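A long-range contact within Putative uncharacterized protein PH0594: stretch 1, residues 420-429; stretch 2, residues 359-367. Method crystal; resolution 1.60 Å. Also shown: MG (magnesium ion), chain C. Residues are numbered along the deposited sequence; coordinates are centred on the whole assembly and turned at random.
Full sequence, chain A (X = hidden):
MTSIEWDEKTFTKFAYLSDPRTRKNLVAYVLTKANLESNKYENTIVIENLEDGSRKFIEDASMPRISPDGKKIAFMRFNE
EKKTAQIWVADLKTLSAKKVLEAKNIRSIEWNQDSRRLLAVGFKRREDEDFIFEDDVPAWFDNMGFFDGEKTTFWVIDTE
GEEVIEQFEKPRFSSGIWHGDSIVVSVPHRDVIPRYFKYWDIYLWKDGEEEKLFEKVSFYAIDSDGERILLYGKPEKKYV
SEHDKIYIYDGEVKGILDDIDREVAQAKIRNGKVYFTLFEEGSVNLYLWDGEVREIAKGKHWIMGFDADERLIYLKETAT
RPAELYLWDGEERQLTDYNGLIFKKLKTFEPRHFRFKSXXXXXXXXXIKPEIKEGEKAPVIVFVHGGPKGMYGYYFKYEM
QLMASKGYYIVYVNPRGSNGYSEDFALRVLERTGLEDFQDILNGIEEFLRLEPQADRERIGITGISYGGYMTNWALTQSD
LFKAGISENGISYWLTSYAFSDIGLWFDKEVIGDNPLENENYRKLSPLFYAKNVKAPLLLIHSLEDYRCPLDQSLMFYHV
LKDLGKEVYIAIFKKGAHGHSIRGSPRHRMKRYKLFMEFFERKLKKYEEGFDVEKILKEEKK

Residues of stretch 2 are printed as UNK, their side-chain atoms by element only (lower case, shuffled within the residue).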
# COMPACT_ATOMS: atom_id res chain seq x y z
N GLY A 420 10.22 -7.11 53.76
CA GLY A 420 9.99 -8.42 54.28
C GLY A 420 10.27 -8.67 55.74
O GLY A 420 10.07 -9.77 56.28
N TYR A 421 10.66 -7.61 56.44
CA TYR A 421 11.09 -7.64 57.80
C TYR A 421 10.38 -6.50 58.53
O TYR A 421 9.36 -6.00 58.09
CB TYR A 421 12.63 -7.52 57.81
CG TYR A 421 13.24 -8.63 56.98
CD1 TYR A 421 13.48 -8.45 55.63
CD2 TYR A 421 13.57 -9.85 57.52
CE1 TYR A 421 13.91 -9.48 54.84
CE2 TYR A 421 14.06 -10.89 56.69
CZ TYR A 421 14.28 -10.65 55.37
OH TYR A 421 14.70 -11.71 54.61
N SER A 422 10.90 -6.11 59.68
CA SER A 422 10.33 -5.02 60.42
C SER A 422 10.44 -3.75 59.64
O SER A 422 11.29 -3.53 58.71
CB SER A 422 10.99 -4.77 61.79
OG SER A 422 12.35 -4.33 61.66
N GLU A 423 9.57 -2.80 59.97
CA GLU A 423 9.66 -1.47 59.43
C GLU A 423 11.03 -0.82 59.71
O GLU A 423 11.66 -0.25 58.85
CB GLU A 423 8.55 -0.56 59.95
CG GLU A 423 8.61 0.82 59.33
CD GLU A 423 7.35 1.60 59.62
OE1 GLU A 423 7.26 2.22 60.66
OE2 GLU A 423 6.35 1.43 58.91
N ASP A 424 11.47 -0.91 60.95
CA ASP A 424 12.75 -0.33 61.36
C ASP A 424 13.87 -0.91 60.48
O ASP A 424 14.83 -0.21 60.13
CB ASP A 424 13.09 -0.55 62.86
CG ASP A 424 12.20 0.26 63.79
OD1 ASP A 424 11.51 1.16 63.24
OD2 ASP A 424 12.27 0.09 65.03
N PHE A 425 13.81 -2.20 60.16
CA PHE A 425 14.86 -2.84 59.29
C PHE A 425 14.90 -2.20 57.94
O PHE A 425 16.00 -1.91 57.37
CB PHE A 425 14.54 -4.33 59.17
CG PHE A 425 15.51 -5.12 58.31
CD1 PHE A 425 16.59 -5.73 58.89
CD2 PHE A 425 15.26 -5.37 57.00
CE1 PHE A 425 17.48 -6.51 58.15
CE2 PHE A 425 16.09 -6.19 56.30
CZ PHE A 425 17.18 -6.75 56.85
N ALA A 426 13.69 -1.90 57.39
CA ALA A 426 13.64 -1.13 56.13
C ALA A 426 14.19 0.27 56.20
O ALA A 426 14.92 0.73 55.33
CB ALA A 426 12.21 -1.10 55.60
N LEU A 427 13.90 0.95 57.29
CA LEU A 427 14.28 2.36 57.44
C LEU A 427 15.75 2.57 57.77
O LEU A 427 16.27 3.67 57.63
CB LEU A 427 13.40 3.03 58.47
CG LEU A 427 11.90 3.05 58.09
CD1 LEU A 427 11.08 3.76 59.16
CD2 LEU A 427 11.60 3.70 56.69
N ARG A 428 16.40 1.49 58.15
CA ARG A 428 17.84 1.62 58.48
C ARG A 428 18.71 2.18 57.34
O ARG A 428 19.79 2.68 57.65
CB ARG A 428 18.46 0.22 58.86
CG ARG A 428 18.12 -0.14 60.26
CD ARG A 428 18.54 -1.51 60.59
NE ARG A 428 18.31 -2.01 61.97
CZ ARG A 428 19.22 -1.96 62.95
NH1 ARG A 428 20.39 -1.35 62.82
NH2 ARG A 428 18.96 -2.51 64.07
N VAL A 429 18.31 1.96 56.09
CA VAL A 429 19.10 2.31 54.91
C VAL A 429 19.06 3.82 54.67
O VAL A 429 19.92 4.33 53.97
CB VAL A 429 18.72 1.49 53.63
CG1 VAL A 429 17.32 1.95 53.12
CG2 VAL A 429 19.82 1.64 52.55
N UNK A 359 27.12 -7.11 61.67
CA UNK A 359 27.20 -5.94 62.56
C UNK A 359 26.30 -6.36 63.77
O UNK A 359 26.59 -7.37 64.45
c UNK A 359 26.87 -4.57 61.88
c UNK A 359 27.17 -3.40 62.88
c UNK A 359 27.71 -4.38 60.59
c UNK A 359 27.34 -3.09 59.84
N UNK A 360 25.18 -5.67 63.92
CA UNK A 360 24.18 -5.82 64.95
C UNK A 360 22.99 -6.71 64.59
O UNK A 360 22.15 -6.89 65.39
c UNK A 360 23.68 -4.39 65.40
c UNK A 360 23.11 -3.52 64.26
o UNK A 360 22.33 -2.58 64.57
o UNK A 360 23.47 -3.72 63.09
N UNK A 361 22.92 -7.31 63.38
CA UNK A 361 21.71 -8.01 62.97
C UNK A 361 22.06 -9.43 62.55
O UNK A 361 23.18 -9.73 62.27
c UNK A 361 20.02 -5.26 60.68
c UNK A 361 19.43 -6.02 63.05
c UNK A 361 20.53 -5.88 61.96
c UNK A 361 21.13 -7.29 61.76
N UNK A 362 21.03 -10.25 62.49
CA UNK A 362 21.07 -11.57 61.83
C UNK A 362 20.18 -11.50 60.61
O UNK A 362 19.06 -10.99 60.67
o UNK A 362 21.31 -15.29 64.16
c UNK A 362 20.69 -12.71 62.79
c UNK A 362 20.86 -14.11 62.16
c UNK A 362 20.61 -15.26 63.13
o UNK A 362 19.62 -16.00 62.91
N UNK A 363 20.68 -11.92 59.42
CA UNK A 363 19.99 -11.68 58.13
C UNK A 363 19.84 -12.98 57.36
O UNK A 363 20.50 -14.02 57.69
c UNK A 363 21.98 -8.54 56.72
c UNK A 363 21.24 -9.37 57.82
c UNK A 363 20.06 -8.63 58.22
c UNK A 363 20.88 -10.74 57.24
N UNK A 364 18.96 -12.92 56.36
CA UNK A 364 18.73 -14.00 55.43
C UNK A 364 19.60 -13.88 54.18
O UNK A 364 19.68 -12.81 53.57
c UNK A 364 17.28 -13.96 54.98
o UNK A 364 16.57 -15.36 56.85
c UNK A 364 16.30 -14.43 56.09
o UNK A 364 15.20 -13.84 56.09
N UNK A 365 20.22 -15.02 53.83
CA UNK A 365 20.89 -15.17 52.52
C UNK A 365 20.40 -16.48 51.92
O UNK A 365 19.77 -17.36 52.56
N UNK A 366 20.60 -16.55 50.63
CA UNK A 366 20.43 -17.79 49.85
C UNK A 366 21.56 -18.04 48.86
O UNK A 366 22.20 -17.09 48.40
c UNK A 366 17.84 -17.68 49.85
c UNK A 366 16.77 -14.20 51.06
c UNK A 366 15.29 -15.98 51.78
c UNK A 366 17.01 -18.68 50.24
c UNK A 366 15.66 -14.62 51.70
n UNK A 366 15.97 -18.22 51.05
c UNK A 366 19.12 -17.81 49.04
c UNK A 366 16.06 -16.87 51.14
c UNK A 366 17.59 -15.11 50.38
c UNK A 366 17.25 -16.46 50.40
N UNK A 367 21.77 -19.33 48.54
CA UNK A 367 22.64 -19.61 47.42
C UNK A 367 22.24 -20.81 46.66
O UNK A 367 21.48 -21.63 47.15
c UNK A 367 25.16 -23.26 48.90
c UNK A 367 24.07 -19.78 47.95
c UNK A 367 24.36 -21.02 48.71
c UNK A 367 24.83 -22.17 48.11
o UNK A 367 25.45 -24.30 51.01
c UNK A 367 24.59 -22.11 50.86
c UNK A 367 24.29 -21.01 50.13
c UNK A 367 25.05 -23.20 50.26
MG MG C . 9.93 2.38 63.97
O HOH W 1 20.41 -3.41 66.34
O HOH W 2 9.38 3.09 62.09
O HOH W 3 8.70 0.71 63.77

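Position 359 carries four side-chain carbons, forked at the first, with one arm two carbons long. The side chain is out of reach of stretch 1 and takes no part in the contact. A fork at CB with unequal arms identifies Ile359.

Position 360 has two carbons, the second bearing two oxygens, one of which lies 2.9 Å from Arg428 NH1: a short carboxylate, hence Asp360. Its CA-to-CB bond points sideways, yet with chi1 at 57° (p) the carboxylate comes nearer, and the oxygen facing Arg428 NH1 is Asp360 OD2. The N-H...acceptor angle is 141° and the oxygen sits at the edge of the guanidinium, near its plane, where the N-H groups point; the pair is a hydrogen bond within a salt bridge. Water 1 closes a second route between the same groups, donating to Asp360 OD2 (2.7 Å from its O) and accepting from Arg428 NH2 (2.8 Å from its O).

Position 361 shows four carbons forked at the second, with no heteroatom; one terminal carbon meets the Phe425 ring and the other the Arg428 guanidinium. This gives Leu361. It begins the strand, and its CA-to-CB bond points toward stretch 1. Leu361 CD1 is 3.8 Å from Phe425 CE1, an apolar contact oblique to the ring, while Leu361 CD2 lies over one face of the Arg428 guanidinium, 3.7 Å from Arg428 NH2. One fork thus reaches both an aromatic ring and the flat surface of a charged group.

At position 362, three carbons end in two oxygens, one methylene longer than at 360, and none touches stretch 1: Glu362. Its CA-to-CB bond points away.

Position 363 repeats the pattern of four carbons forked at the second, one terminal carbon touching Phe425 CE1, so it is Leu363. The CA-to-CB bond is sideways, but the end of the chain comes nearer: Leu363 CD2 approaches Phe425 CE1 to 3.3 Å, a tight apolar contact at the ring edge, near its plane.

Position 364 again has two carbons and two oxygens on the second, one of them against Tyr421 OH: Asp364, whose CA-to-CB bond points toward stretch 1. Tyr421 OH donates a hydrogen bond to Asp364 OD2 at 2.6 Å, the acceptor lying near the plane of the phenol ring.

Position 365 has no side-chain atoms and makes no contact; it is Gly365.

Position 366 has one carbon leading to fused five- and six-membered rings with eight carbons and one nitrogen, an indole whose six-membered ring approaches Tyr421 OH, so Trp366. Trp366 CH2 is 4.2 Å from Tyr421 OH, a peripheral approach.

Position 367 has one carbon, then a six-carbon ring bearing an oxygen, out of reach of stretch 1: Tyr367.

The contact buries 307 Å², both sides summed, and is built from side chains. Phe425 packs against two leucines, while Arg428 and Tyr421 each engage an aspartate. Ser422 OG caps the helix by accepting from Phe425 N at 3.0 Å, tying the backbone of this central aromatic to the helix start.

Stretch 2 (359-367) IDLELDGWY
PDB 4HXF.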